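PDB 2OYA: macrophage receptor MARCO from Mus musculus, which acts as a scavenger receptor of macrophages, its C-terminal cysteine-rich domain recognising ligands through a basic and an acidic cluster. Local coordinates for residues 13-18 / 52-57; 39-44 / 76-81; 66-71 / 82-87. All coordinates share one frame; numbering follows the deposited sequence. Where two conformers were deposited one is given.

Interaction 1: 13-18 / 52-57; sequences TNRGRA and RALSSY
The tight part of this contact joins the backbone corner at Gly16 to Tyr57, just past the end of strand 51-54, on the SRCR domain surface. Strands 14-15 and 51-54 flank 98-101 in a three-stranded antiparallel sheet. The tyrosine ring lies with one face against the peptide that joins Gly16 to Arg17. Gly16 C sits 3.8 Å above the ring plane, over its centre. Arg17 N lies nearer the rim, 3.6 Å from Tyr57 CE2. Tyr57 CG is anti to the backbone N (chi1 -169°), which swings the ring toward the corner. Arg17 CB touches the ring at CD2. The charged end of Arg17 turns to a salt bridge with Glu19.

The looser part is built by Arg15 and Leu54, whose side chains cross at about a right angle. One face of the Arg15 guanidinium rests on Leu54 CD1, which is 3.8 Å from Arg15 CZ. On the solvent side a water bridges the two halves. It accepts from Arg15 NE at 3.1 Å, in the guanidinium plane, and also bonds Tyr57 OH at 3.1 Å. Arg15 NH1 stands 4.7 Å from Arg52 NH2, and Glu100 lies near both, in a salt bridge with Arg52 and a long, weak ion pair with Arg15. The carboxylate probably eases this repulsion of like charges. The two segments thus meet through flat-face packing and one shared water, with no direct polar bond.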
ATOM      1  N   THR A  13       7.636   7.292 -11.757  1.00  9.02           N
ATOM      2  CA  THR A  13       7.139   6.232 -10.862  1.00  9.55           C
ATOM      3  C   THR A  13       7.491   6.545  -9.416  1.00  8.56           C
ATOM      4  O   THR A  13       8.555   7.099  -9.141  1.00  8.80           O
ATOM      5  CB  THR A  13       7.776   4.849 -11.155  1.00  9.47           C
ATOM      6  OG1 THR A  13       9.196   4.970 -11.102  1.00 13.35           O
ATOM      7  CG2 THR A  13       7.382   4.342 -12.527  1.00 11.88           C
ATOM      8  N   ASN A  14       6.590   6.197  -8.510  1.00  7.37           N
ATOM      9  CA  ASN A  14       6.888   6.234  -7.097  1.00  7.38           C
ATOM     10  C   ASN A  14       6.885   4.780  -6.608  1.00  7.21           C
ATOM     11  O   ASN A  14       5.848   4.131  -6.607  1.00  6.99           O
ATOM     12  CB  ASN A  14       5.855   7.099  -6.368  1.00  7.26           C
ATOM     13  CG  ASN A  14       6.231   7.367  -4.940  1.00  7.84           C
ATOM     14  OD1 ASN A  14       7.150   6.752  -4.411  1.00 11.64           O
ATOM     15  ND2 ASN A  14       5.536   8.311  -4.304  1.00  8.69           N
ATOM     16  N   ARG A  15       8.059   4.273  -6.251  1.00  7.22           N
ATOM     17  CA  ARG A  15       8.248   2.848  -6.009  1.00  7.25           C
ATOM     18  C   ARG A  15       8.775   2.659  -4.603  1.00  7.08           C
ATOM     19  O   ARG A  15       9.693   3.365  -4.187  1.00  6.99           O
ATOM     20  CB  ARG A  15       9.244   2.299  -7.049  1.00  8.18           C
ATOM     21  CG  ARG A  15       9.660   0.862  -6.887  1.00 10.43           C
ATOM     22  CD  ARG A  15      10.707   0.526  -7.937  1.00 13.93           C
ATOM     23  NE  ARG A  15      10.994  -0.902  -7.907  1.00 15.91           N
ATOM     24  CZ  ARG A  15      10.443  -1.770  -8.744  1.00 17.53           C
ATOM     25  NH1 ARG A  15       9.611  -1.346  -9.691  1.00 19.03           N
ATOM     26  NH2 ARG A  15      10.741  -3.053  -8.644  1.00 19.59           N
ATOM     27  N   GLY A  16       8.201   1.720  -3.859  1.00  6.09           N
ATOM     28  CA  GLY A  16       8.714   1.456  -2.519  1.00  6.54           C
ATOM     29  C   GLY A  16       7.777   0.558  -1.735  1.00  6.79           C
ATOM     30  O   GLY A  16       6.842  -0.027  -2.299  1.00  6.45           O
ATOM     31  N   ARG A  17       8.038   0.433  -0.431  1.00  6.81           N
ATOM     32  CA  ARG A  17       7.180  -0.402   0.417  1.00  6.79           C
ATOM     33  C   ARG A  17       5.881   0.346   0.737  1.00  6.81           C
ATOM     34  O   ARG A  17       5.908   1.542   1.072  1.00  6.88           O
ATOM     35  CB  ARG A  17       7.933  -0.788   1.695  1.00  7.50           C
ATOM     36  CG  ARG A  17       7.149  -1.612   2.693  1.00  8.05           C
ATOM     37  CD  ARG A  17       8.040  -1.973   3.899  1.00  7.08           C
ATOM     38  NE  ARG A  17       8.577  -0.782   4.557  1.00  6.88           N
ATOM     39  CZ  ARG A  17       9.816  -0.294   4.414  1.00  8.96           C
ATOM     40  NH1 ARG A  17      10.728  -0.900   3.652  1.00  6.37           N
ATOM     41  NH2 ARG A  17      10.155   0.801   5.089  1.00  8.32           N
ATOM     42  N   ALA A  18       4.750  -0.363   0.646  1.00  6.69           N
ATOM     43  CA  ALA A  18       3.438   0.210   0.973  1.00  6.41           C
ATOM     44  C   ALA A  18       3.220   0.198   2.491  1.00  6.78           C
ATOM     45  O   ALA A  18       3.246  -0.874   3.124  1.00  6.47           O
ATOM     46  CB  ALA A  18       2.314  -0.568   0.263  1.00  6.43           C
ATOM     47  N   ARG A  52       1.265  -1.111  -9.548  1.00  6.68           N
ATOM     48  CA  ARG A  52       1.696  -2.495  -9.757  1.00  6.44           C
ATOM     49  C   ARG A  52       2.194  -3.061  -8.437  1.00  6.31           C
ATOM     50  O   ARG A  52       2.929  -2.396  -7.706  1.00  6.24           O
ATOM     51  CB  ARG A  52       2.791  -2.577 -10.815  1.00  7.29           C
ATOM     52  CG  ARG A  52       2.247  -2.267 -12.235  1.00  9.20           C
ATOM     53  CD  ARG A  52       3.366  -2.264 -13.247  1.00 13.92           C
ATOM     54  NE  ARG A  52       4.054  -3.552 -13.213  1.00 15.83           N
ATOM     55  CZ  ARG A  52       5.295  -3.741 -12.783  1.00 17.02           C
ATOM     56  NH1 ARG A  52       5.805  -4.960 -12.782  1.00 18.14           N
ATOM     57  NH2 ARG A  52       6.034  -2.720 -12.365  1.00 18.91           N
ATOM     58  N   ALA A  53       1.769  -4.278  -8.127  1.00  5.85           N
ATOM     59  CA  ALA A  53       2.169  -4.939  -6.899  1.00  5.78           C
ATOM     60  C   ALA A  53       3.602  -5.444  -6.986  1.00  5.86           C
ATOM     61  O   ALA A  53       3.988  -6.091  -7.960  1.00  6.25           O
ATOM     62  CB  ALA A  53       1.232  -6.110  -6.601  1.00  5.68           C
ATOM     63  N   LEU A  54       4.370  -5.147  -5.947  1.00  6.15           N
ATOM     64  CA  LEU A  54       5.727  -5.682  -5.808  1.00  5.90           C
ATOM     65  C   LEU A  54       5.734  -6.651  -4.641  1.00  6.49           C
ATOM     66  O   LEU A  54       5.531  -6.268  -3.478  1.00  6.98           O
ATOM     67  CB  LEU A  54       6.761  -4.564  -5.608  1.00  6.19           C
ATOM     68  CG  LEU A  54       6.730  -3.408  -6.611  1.00  6.32           C
ATOM     69  CD1 LEU A  54       7.728  -2.322  -6.175  1.00  5.30           C
ATOM     70  CD2 LEU A  54       6.981  -3.871  -8.037  1.00  3.78           C
ATOM     71  N   SER A  55       5.989  -7.919  -4.953  1.00  5.71           N
ATOM     72  CA  SER A  55       5.963  -8.957  -3.919  1.00  5.58           C
ATOM     73  C   SER A  55       7.258  -8.909  -3.110  1.00  5.01           C
ATOM     74  O   SER A  55       8.328  -8.642  -3.653  1.00  4.94           O
ATOM     75  CB  SER A  55       5.771 -10.324  -4.578  1.00  5.88           C
ATOM     76  OG  SER A  55       5.820 -11.378  -3.623  1.00  6.11           O
ATOM     77  N   SER A  56       7.150  -9.128  -1.799  1.00  4.46           N
ATOM     78  CA  SER A  56       8.327  -9.249  -0.921  1.00  5.47           C
ATOM     79  C   SER A  56       9.332  -8.110  -1.102  1.00  5.21           C
ATOM     80  O   SER A  56      10.546  -8.318  -1.217  1.00  5.01           O
ATOM     81  CB  SER A  56       8.951 -10.645  -1.070  1.00  5.72           C
ATOM     82  OG  SER A  56       7.997 -11.642  -0.670  1.00  9.83           O
ATOM     83  N   TYR A  57       8.797  -6.892  -1.137  1.00  4.98           N
ATOM     84  CA  TYR A  57       9.651  -5.725  -1.213  1.00  6.02           C
ATOM     85  C   TYR A  57      10.513  -5.692   0.047  1.00  6.34           C
ATOM     86  O   TYR A  57      11.720  -5.385  -0.001  1.00  6.63           O
ATOM     87  CB  TYR A  57       8.800  -4.453  -1.306  1.00  6.39           C
ATOM     88  CG  TYR A  57       9.630  -3.266  -1.643  1.00  7.13           C
ATOM     89  CD1 TYR A  57       9.774  -2.857  -2.966  1.00  8.37           C
ATOM     90  CD2 TYR A  57      10.299  -2.545  -0.638  1.00  8.11           C
ATOM     91  CE1 TYR A  57      10.559  -1.768  -3.294  1.00  7.47           C
ATOM     92  CE2 TYR A  57      11.100  -1.451  -0.962  1.00  8.37           C
ATOM     93  CZ  TYR A  57      11.218  -1.065  -2.284  1.00  7.63           C
ATOM     94  OH  TYR A  57      11.985   0.030  -2.624  1.00  9.95           O
TER
HETATM   95  O   HOH W   1      12.880  -0.330  -5.534  1.00 26.11           O

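Interaction 2: 39-44 / 76-81; sequences ATVFCR and NSLWDC
This contact sets the single helix of the SRCR fold, 36-45, against the disulfide-linked loop that precedes the last strand. The loop carries an ST turn at Ser77 and a short 3-10 turn at 78-80. Along 39-44, Val41, Phe42 and Arg44 do the touching.

Asn76 comes first, at the more exposed end. Its side chain crosses Arg44 obliquely, and Asn76 ND2 lies 4.1 Å from Arg44 CD. The guanidinium and amide planes are 77° apart, so they do not stack. The arginine chain bends at chi3 (-62°), and its NH1 bonds the backbone oxygens of Gly73 and Glu75. Arg44 thereby ties the helix to the part of the loop just before Asn76.

Ser77 follows, and its backbone meets the helix most closely. Val41 CG1 sits 3.5 Å from Ser77 C. The serine side chain points away from 39-44 and touches Met45 at the end of the helix, and Ser77 OG accepts from Trp79 N at 3.0 Å. This bond closes the ST turn and leads the chain into the 3-10 turn.

Leu78 is buried, and its two methyls divide the work. Leu78 CD2 packs on Val41 CG1 at 4.0 Å. Leu78 CD1 reaches the edge of the Phe42 ring, in its plane, 3.8 Å from Phe42 CD1. The ring itself continues inward to Ala18 and Val99. Trp79 turns back over Met45 and Val20, beyond the six helix residues of this contact.

Cys81 ends the segment, with its sulfur anti to the carbonyl carbon (chi1 -61°) and disulfide-bonded to Cys71. Val41 CG1, anti to its own backbone N, meets that sulfur: Val41 CG1 to Cys81 SG is 4.1 Å.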
ATOM      1  N   ALA A  39      -2.697  -2.852  -5.368  1.00  5.75           N
ATOM      2  CA  ALA A  39      -1.692  -1.818  -5.630  1.00  5.40           C
ATOM      3  C   ALA A  39      -2.340  -0.554  -6.228  1.00  6.01           C
ATOM      4  O   ALA A  39      -1.986   0.572  -5.860  1.00  4.38           O
ATOM      5  CB  ALA A  39      -0.619  -2.352  -6.581  1.00  6.13           C
ATOM      6  N   THR A  40      -3.269  -0.755  -7.164  1.00  5.83           N
ATOM      7  CA  THR A  40      -3.983   0.358  -7.798  1.00  5.93           C
ATOM      8  C   THR A  40      -4.821   1.110  -6.760  1.00  5.63           C
ATOM      9  O   THR A  40      -4.847   2.337  -6.766  1.00  4.68           O
ATOM     10  CB  THR A  40      -4.827  -0.130  -8.999  1.00  6.72           C
ATOM     11  OG1 THR A  40      -3.932  -0.637 -10.002  1.00  6.73           O
ATOM     12  CG2 THR A  40      -5.668   0.993  -9.621  1.00  6.66           C
ATOM     13  N   VAL A  41      -5.507   0.384  -5.876  1.00  6.06           N
ATOM     14  CA  VAL A  41      -6.270   1.071  -4.823  1.00  5.99           C
ATOM     15  C   VAL A  41      -5.350   1.884  -3.915  1.00  6.46           C
ATOM     16  O   VAL A  41      -5.616   3.065  -3.648  1.00  5.67           O
ATOM     17  CB  VAL A  41      -7.173   0.121  -4.008  1.00  6.13           C
ATOM     18  CG1 VAL A  41      -7.845   0.882  -2.868  1.00  6.76           C
ATOM     19  CG2 VAL A  41      -8.207  -0.493  -4.922  1.00  6.34           C
ATOM     20  N   PHE A  42      -4.255   1.267  -3.481  1.00  7.26           N
ATOM     21  CA  PHE A  42      -3.293   1.953  -2.620  1.00  7.13           C
ATOM     22  C   PHE A  42      -2.769   3.205  -3.318  1.00  7.01           C
ATOM     23  O   PHE A  42      -2.769   4.287  -2.731  1.00  6.88           O
ATOM     24  CB  PHE A  42      -2.135   1.002  -2.264  1.00  7.34           C
ATOM     25  CG  PHE A  42      -1.038   1.645  -1.456  1.00  7.11           C
ATOM     26  CD1 PHE A  42      -1.027   1.526  -0.067  1.00  7.16           C
ATOM     27  CD2 PHE A  42      -0.007   2.362  -2.082  1.00  6.06           C
ATOM     28  CE1 PHE A  42      -0.005   2.125   0.693  1.00  6.39           C
ATOM     29  CE2 PHE A  42       1.005   2.971  -1.336  1.00  4.88           C
ATOM     30  CZ  PHE A  42       0.999   2.847   0.065  1.00  8.49           C
ATOM     31  N   CYS A  43      -2.326   3.054  -4.570  1.00  6.57           N
ATOM     32  CA  CYS A  43      -1.759   4.175  -5.326  1.00  6.69           C
ATOM     33  C   CYS A  43      -2.780   5.300  -5.604  1.00  6.82           C
ATOM     34  O   CYS A  43      -2.429   6.474  -5.561  1.00  7.42           O
ATOM     35  CB  CYS A  43      -1.131   3.675  -6.629  1.00  6.86           C
ATOM     36  SG  CYS A  43       0.319   2.617  -6.358  1.00  6.90           S
ATOM     37  N   ARG A  44      -4.031   4.926  -5.856  1.00  8.15           N
ATOM     38  CA  ARG A  44      -5.139   5.871  -6.035  1.00  9.53           C
ATOM     39  C   ARG A  44      -5.295   6.778  -4.820  1.00  9.21           C
ATOM     40  O   ARG A  44      -5.560   7.994  -4.961  1.00  8.95           O
ATOM     41  CB  ARG A  44      -6.424   5.090  -6.303  1.00  9.95           C
ATOM     42  CG  ARG A  44      -7.722   5.893  -6.365  1.00 12.72           C
ATOM     43  CD  ARG A  44      -8.874   4.947  -6.716  1.00 11.97           C
ATOM     44  NE  ARG A  44      -8.714   4.324  -8.033  1.00 17.96           N
ATOM     45  CZ  ARG A  44      -9.060   3.070  -8.307  1.00 19.49           C
ATOM     46  NH1 ARG A  44      -9.560   2.291  -7.347  1.00 19.05           N
ATOM     47  NH2 ARG A  44      -8.888   2.589  -9.536  1.00 21.07           N
ATOM     48  N   ASN A  76     -11.934   3.391  -3.518  0.80 16.80           N
ATOM     49  CA  ASN A  76     -11.223   4.663  -3.344  0.80 17.22           C
ATOM     50  C   ASN A  76     -10.219   4.592  -2.208  0.80 15.99           C
ATOM     51  O   ASN A  76      -9.354   5.450  -2.089  0.80 15.70           O
ATOM     52  CB  ASN A  76     -12.194   5.821  -3.112  0.80 17.91           C
ATOM     53  CG  ASN A  76     -13.136   6.024  -4.283  0.80 21.11           C
ATOM     54  OD1 ASN A  76     -14.357   6.037  -4.110  0.80 24.39           O
ATOM     55  ND2 ASN A  76     -12.572   6.152  -5.491  0.80 23.29           N
ATOM     56  N   SER A  77     -10.341   3.536  -1.405  1.00 15.16           N
ATOM     57  CA  SER A  77      -9.546   3.361  -0.213  1.00 14.22           C
ATOM     58  C   SER A  77      -9.336   1.879   0.095  1.00 12.76           C
ATOM     59  O   SER A  77     -10.230   1.051  -0.140  1.00 12.15           O
ATOM     60  CB  SER A  77     -10.302   4.030   0.946  1.00 14.09           C
ATOM     61  OG  SER A  77      -9.758   3.694   2.196  1.00 16.66           O
ATOM     62  N   LEU A  78      -8.165   1.541   0.642  1.00 12.01           N
ATOM     63  CA  LEU A  78      -7.933   0.171   1.159  1.00 11.29           C
ATOM     64  C   LEU A  78      -8.884  -0.175   2.291  1.00 11.32           C
ATOM     65  O   LEU A  78      -9.138  -1.356   2.573  1.00 11.08           O
ATOM     66  CB  LEU A  78      -6.503  -0.003   1.676  1.00 11.62           C
ATOM     67  CG  LEU A  78      -5.370  -0.157   0.662  1.00 11.19           C
ATOM     68  CD1 LEU A  78      -4.040  -0.373   1.392  1.00 12.74           C
ATOM     69  CD2 LEU A  78      -5.633  -1.304  -0.294  1.00 10.44           C
ATOM     70  N   TRP A  79      -9.387   0.857   2.964  1.00 11.52           N
ATOM     71  CA  TRP A  79     -10.335   0.647   4.050  1.00 12.14           C
ATOM     72  C   TRP A  79     -11.621  -0.001   3.498  1.00 12.98           C
ATOM     73  O   TRP A  79     -12.307  -0.725   4.215  1.00 13.31           O
ATOM     74  CB  TRP A  79     -10.618   1.968   4.790  1.00 11.99           C
ATOM     75  CG  TRP A  79      -9.648   2.291   5.941  1.00 12.70           C
ATOM     76  CD1 TRP A  79      -9.955   2.337   7.277  1.00 12.93           C
ATOM     77  CD2 TRP A  79      -8.251   2.662   5.841  1.00 12.43           C
ATOM     78  NE1 TRP A  79      -8.835   2.699   8.016  1.00 12.97           N
ATOM     79  CE2 TRP A  79      -7.780   2.891   7.160  1.00 13.04           C
ATOM     80  CE3 TRP A  79      -7.352   2.796   4.767  1.00 10.50           C
ATOM     81  CZ2 TRP A  79      -6.450   3.262   7.442  1.00 11.90           C
ATOM     82  CZ3 TRP A  79      -6.022   3.160   5.047  1.00 11.52           C
ATOM     83  CH2 TRP A  79      -5.593   3.395   6.383  1.00 11.75           C
ATOM     84  N   ASP A  80     -11.918   0.238   2.218  1.00 13.21           N
ATOM     85  CA  ASP A  80     -13.096  -0.364   1.560  1.00 13.37           C
ATOM     86  C   ASP A  80     -12.848  -1.768   1.012  1.00 13.27           C
ATOM     87  O   ASP A  80     -13.789  -2.445   0.580  1.00 13.22           O
ATOM     88  CB  ASP A  80     -13.602   0.528   0.430  1.00 14.16           C
ATOM     89  CG  ASP A  80     -14.218   1.802   0.933  1.00 16.19           C
ATOM     90  OD1 ASP A  80     -15.077   1.748   1.842  1.00 19.70           O
ATOM     91  OD2 ASP A  80     -13.833   2.862   0.429  1.00 21.06           O
ATOM     92  N   CYS A  81     -11.592  -2.217   1.036  1.00 11.85           N
ATOM     93  CA  CYS A  81     -11.270  -3.551   0.532  1.00 11.84           C
ATOM     94  C   CYS A  81     -11.483  -4.648   1.535  1.00 11.81           C
ATOM     95  O   CYS A  81     -11.258  -4.467   2.728  1.00 12.51           O
ATOM     96  CB  CYS A  81      -9.825  -3.621   0.074  1.00 11.50           C
ATOM     97  SG  CYS A  81      -9.484  -2.492  -1.232  1.00 11.64           S
TER

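Interaction 3: 66-71 / 82-87; sequences LDNVNC and SKNSWG. With SO4 (sulfate ion), chain C.
Leu66 and Trp86 both place CG anti to the carbonyl carbon (chi1 -66° and -71°), so their side chains run alongside each other, pointing the same way. Leu66 CD2 comes over the face of the indole in a CH-pi contact, 3.5 Å from the centroid of the six-membered ring. Lys83 CD packs on the same methyl. The lysine CG takes the crowded position between backbone N and carbonyl carbon, and the chain bends twice to bring NZ back to Cys81 O.

The backbones are clasped by two hydrogen bonds. Asn84 N reaches Asp67 O at 3.0 Å, nearly along the C=O axis. Asn70 N donates to Ser82 O at 2.7 Å, from above the carbonyl plane. Water 2 joins Asp67 N to Ser85 O, and water 3 joins Asn70 O to Ser82 N. Trp86 N binds O1 of a sulfate at 2.8 Å; the ion probably comes from the crystallisation liquor.

Segment 66-71 starts at the end of strand 64-66; otherwise both segments lie in irregular chain before strand 98-101. Leu66 and Val69 cover Ile29 of strand 25-29, Val69 and Cys71 border helix 36-45, and Trp86 stacks on Tyr22 of strand 17-22.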
ATOM      1  N   LEU A  66      -1.875  -5.118   7.686  1.00  7.06           N
ATOM      2  CA  LEU A  66      -2.773  -5.757   6.708  1.00  6.39           C
ATOM      3  C   LEU A  66      -2.201  -7.046   6.127  1.00  6.78           C
ATOM      4  O   LEU A  66      -0.987  -7.183   5.968  1.00  7.04           O
ATOM      5  CB  LEU A  66      -3.099  -4.790   5.569  1.00  6.42           C
ATOM      6  CG  LEU A  66      -3.914  -3.543   5.919  1.00  7.66           C
ATOM      7  CD1 LEU A  66      -4.034  -2.652   4.684  1.00  8.30           C
ATOM      8  CD2 LEU A  66      -5.293  -3.928   6.485  1.00  9.79           C
ATOM      9  N   ASP A  67      -3.093  -7.988   5.832  1.00  6.66           N
ATOM     10  CA  ASP A  67      -2.732  -9.269   5.227  1.00  7.49           C
ATOM     11  C   ASP A  67      -3.953  -9.741   4.430  1.00  6.94           C
ATOM     12  O   ASP A  67      -5.099  -9.361   4.738  1.00  7.04           O
ATOM     13  CB  ASP A  67      -2.361 -10.285   6.323  1.00  7.82           C
ATOM     14  CG  ASP A  67      -1.745 -11.563   5.778  1.00  9.23           C
ATOM     15  OD1 ASP A  67      -1.348 -11.587   4.605  1.00  9.91           O
ATOM     16  OD2 ASP A  67      -1.609 -12.541   6.561  1.00 11.48           O
ATOM     17  N   ASN A  68      -3.697 -10.529   3.389  1.00  8.10           N
ATOM     18  CA  ASN A  68      -4.745 -11.045   2.504  1.00  9.56           C
ATOM     19  C   ASN A  68      -5.680  -9.960   1.994  1.00  9.26           C
ATOM     20  O   ASN A  68      -6.902 -10.130   1.982  1.00  9.12           O
ATOM     21  CB  ASN A  68      -5.518 -12.183   3.191  1.00 10.05           C
ATOM     22  CG  ASN A  68      -4.596 -13.266   3.693  1.00 13.16           C
ATOM     23  OD1 ASN A  68      -4.452 -13.465   4.901  1.00 17.81           O
ATOM     24  ND2 ASN A  68      -3.904 -13.925   2.772  1.00 14.38           N
ATOM     25  N   VAL A  69      -5.088  -8.837   1.564  1.00  9.14           N
ATOM     26  CA  VAL A  69      -5.874  -7.774   0.950  1.00  8.63           C
ATOM     27  C   VAL A  69      -6.434  -8.274  -0.388  1.00  9.54           C
ATOM     28  O   VAL A  69      -5.686  -8.791  -1.228  1.00  8.91           O
ATOM     29  CB  VAL A  69      -5.043  -6.491   0.750  1.00  8.13           C
ATOM     30  CG1 VAL A  69      -5.907  -5.359   0.175  1.00  8.42           C
ATOM     31  CG2 VAL A  69      -4.399  -6.055   2.085  1.00  7.97           C
ATOM     32  N   ASN A  70      -7.746  -8.121  -0.564  0.50  9.51           N
ATOM     33  CA  ASN A  70      -8.426  -8.567  -1.776  0.50 10.53           C
ATOM     34  C   ASN A  70      -9.368  -7.504  -2.332  0.50 10.68           C
ATOM     35  O   ASN A  70     -10.585  -7.668  -2.312  0.50 10.23           O
ATOM     36  CB  ASN A  70      -9.170  -9.876  -1.508  0.50 11.10           C
ATOM     37  CG  ASN A  70      -8.264 -11.080  -1.591  0.50 11.61           C
ATOM     38  OD1 ASN A  70      -7.946 -11.557  -2.683  0.50 14.90           O
ATOM     39  ND2 ASN A  70      -7.846 -11.590  -0.437  0.50 13.41           N
ATOM     40  N   CYS A  71      -8.787  -6.412  -2.823  1.00 10.61           N
ATOM     41  CA  CYS A  71      -9.562  -5.317  -3.421  1.00 11.14           C
ATOM     42  C   CYS A  71     -10.120  -5.765  -4.761  1.00 12.48           C
ATOM     43  O   CYS A  71      -9.497  -6.573  -5.459  1.00 12.08           O
ATOM     44  CB  CYS A  71      -8.681  -4.092  -3.675  1.00 10.95           C
ATOM     45  SG  CYS A  71      -7.912  -3.376  -2.188  1.00  9.11           S
ATOM     46  N   SER A  82     -11.884  -5.802   1.030  1.00 12.48           N
ATOM     47  CA  SER A  82     -11.866  -7.013   1.818  1.00 13.62           C
ATOM     48  C   SER A  82     -10.405  -7.340   2.157  1.00 13.45           C
ATOM     49  O   SER A  82      -9.519  -7.176   1.307  1.00 13.48           O
ATOM     50  CB  SER A  82     -12.460  -8.151   1.009  1.00 14.34           C
ATOM     51  OG  SER A  82     -12.389  -9.341   1.757  1.00 17.48           O
ATOM     52  N   LYS A  83     -10.179  -7.799   3.388  1.00 13.09           N
ATOM     53  CA  LYS A  83      -8.838  -8.119   3.902  1.00 12.67           C
ATOM     54  C   LYS A  83      -8.974  -8.825   5.258  1.00 13.40           C
ATOM     55  O   LYS A  83     -10.074  -8.866   5.828  1.00 13.31           O
ATOM     56  CB  LYS A  83      -7.996  -6.827   4.017  1.00 12.38           C
ATOM     57  CG  LYS A  83      -8.574  -5.772   4.958  1.00 12.93           C
ATOM     58  CD  LYS A  83      -8.362  -4.341   4.460  1.00 11.49           C
ATOM     59  CE  LYS A  83      -8.994  -3.354   5.431  1.00 13.43           C
ATOM     60  NZ  LYS A  83     -10.474  -3.547   5.549  1.00 12.06           N
ATOM     61  N   ASN A  84      -7.882  -9.390   5.776  1.00 12.45           N
ATOM     62  CA  ASN A  84      -7.880  -9.915   7.142  1.00 13.37           C
ATOM     63  C   ASN A  84      -8.269  -8.802   8.115  1.00 12.78           C
ATOM     64  O   ASN A  84      -8.181  -7.616   7.771  1.00 12.83           O
ATOM     65  CB  ASN A  84      -6.493 -10.447   7.532  1.00 12.94           C
ATOM     66  CG  ASN A  84      -6.236 -11.888   7.092  1.00 15.38           C
ATOM     67  OD1 ASN A  84      -5.258 -12.509   7.540  1.00 17.83           O
ATOM     68  ND2 ASN A  84      -7.088 -12.424   6.229  1.00 15.60           N
ATOM     69  N   SER A  85      -8.692  -9.178   9.324  1.00 13.42           N
ATOM     70  CA  SER A  85      -8.801  -8.240  10.442  1.00 14.25           C
ATOM     71  C   SER A  85      -7.498  -7.426  10.502  1.00 13.71           C
ATOM     72  O   SER A  85      -6.433  -7.971  10.243  1.00 12.98           O
ATOM     73  CB  SER A  85      -8.972  -9.003  11.761  1.00 14.57           C
ATOM     74  OG  SER A  85     -10.183  -9.714  11.809  1.00 19.25           O
ATOM     75  N   TRP A  86      -7.591  -6.133  10.824  1.00 13.05           N
ATOM     76  CA  TRP A  86      -6.398  -5.308  10.988  1.00 12.85           C
ATOM     77  C   TRP A  86      -5.500  -5.925  12.054  1.00 13.21           C
ATOM     78  O   TRP A  86      -5.975  -6.279  13.149  1.00 12.95           O
ATOM     79  CB  TRP A  86      -6.767  -3.897  11.404  1.00 12.59           C
ATOM     80  CG  TRP A  86      -7.416  -3.061  10.335  1.00 11.83           C
ATOM     81  CD1 TRP A  86      -8.760  -2.958  10.061  1.00 12.81           C
ATOM     82  CD2 TRP A  86      -6.755  -2.186   9.425  1.00 11.83           C
ATOM     83  NE1 TRP A  86      -8.970  -2.086   9.016  1.00 11.60           N
ATOM     84  CE2 TRP A  86      -7.755  -1.590   8.611  1.00 11.31           C
ATOM     85  CE3 TRP A  86      -5.405  -1.849   9.203  1.00 11.13           C
ATOM     86  CZ2 TRP A  86      -7.451  -0.664   7.613  1.00 10.51           C
ATOM     87  CZ3 TRP A  86      -5.107  -0.907   8.200  1.00 12.31           C
ATOM     88  CH2 TRP A  86      -6.129  -0.335   7.426  1.00 11.82           C
ATOM     89  N   GLY A  87      -4.223  -6.086  11.710  1.00 13.03           N
ATOM     90  CA  GLY A  87      -3.219  -6.638  12.601  1.00 14.17           C
ATOM     91  C   GLY A  87      -3.185  -8.157  12.701  1.00 14.71           C
ATOM     92  O   GLY A  87      -2.323  -8.702  13.397  1.00 15.31           O
TER
HETATM   93  S   SO4 C 201     -11.462  -5.361  11.726  1.00 16.51           S
HETATM   94  O1  SO4 C 201     -10.031  -5.432  12.086  1.00 16.15           O
HETATM   95  O2  SO4 C 201     -11.692  -5.870  10.373  1.00 17.24           O
HETATM   96  O3  SO4 C 201     -12.219  -6.157  12.689  1.00 16.34           O
HETATM   97  O4  SO4 C 201     -11.921  -3.980  11.824  1.00 18.41           O
HETATM   98  O   HOH W   2      -5.457  -7.362   7.642  1.00 12.43           O
HETATM   99  O   HOH W   3     -12.825  -5.801  -1.581  1.00 19.47           O

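How the interactions relate
Segment 76-81 of interaction 2 lies in the same loop as both segments of interaction 3; the centres are about 12 Å apart. The disulfide between Cys71 SG and Cys81 SG, 2.0 Å long, ties them covalently. Trp79 CE2 also packs on Trp86 CZ2 at 3.6 Å. Interaction 1 lies across the centre of the chain from interaction 2, 14 Å away between centres. They still touch through the core: Ala18 CB meets Phe42 CE1 at 3.6 Å, and Ala39 packs under strand 51-54. Interactions 1 and 3 are about 17 Å apart between centres and do not meet. The sulfate belongs to interaction 3 alone. Helix 36-45 therefore mediates between the sheet corner and the cysteine-rich loops.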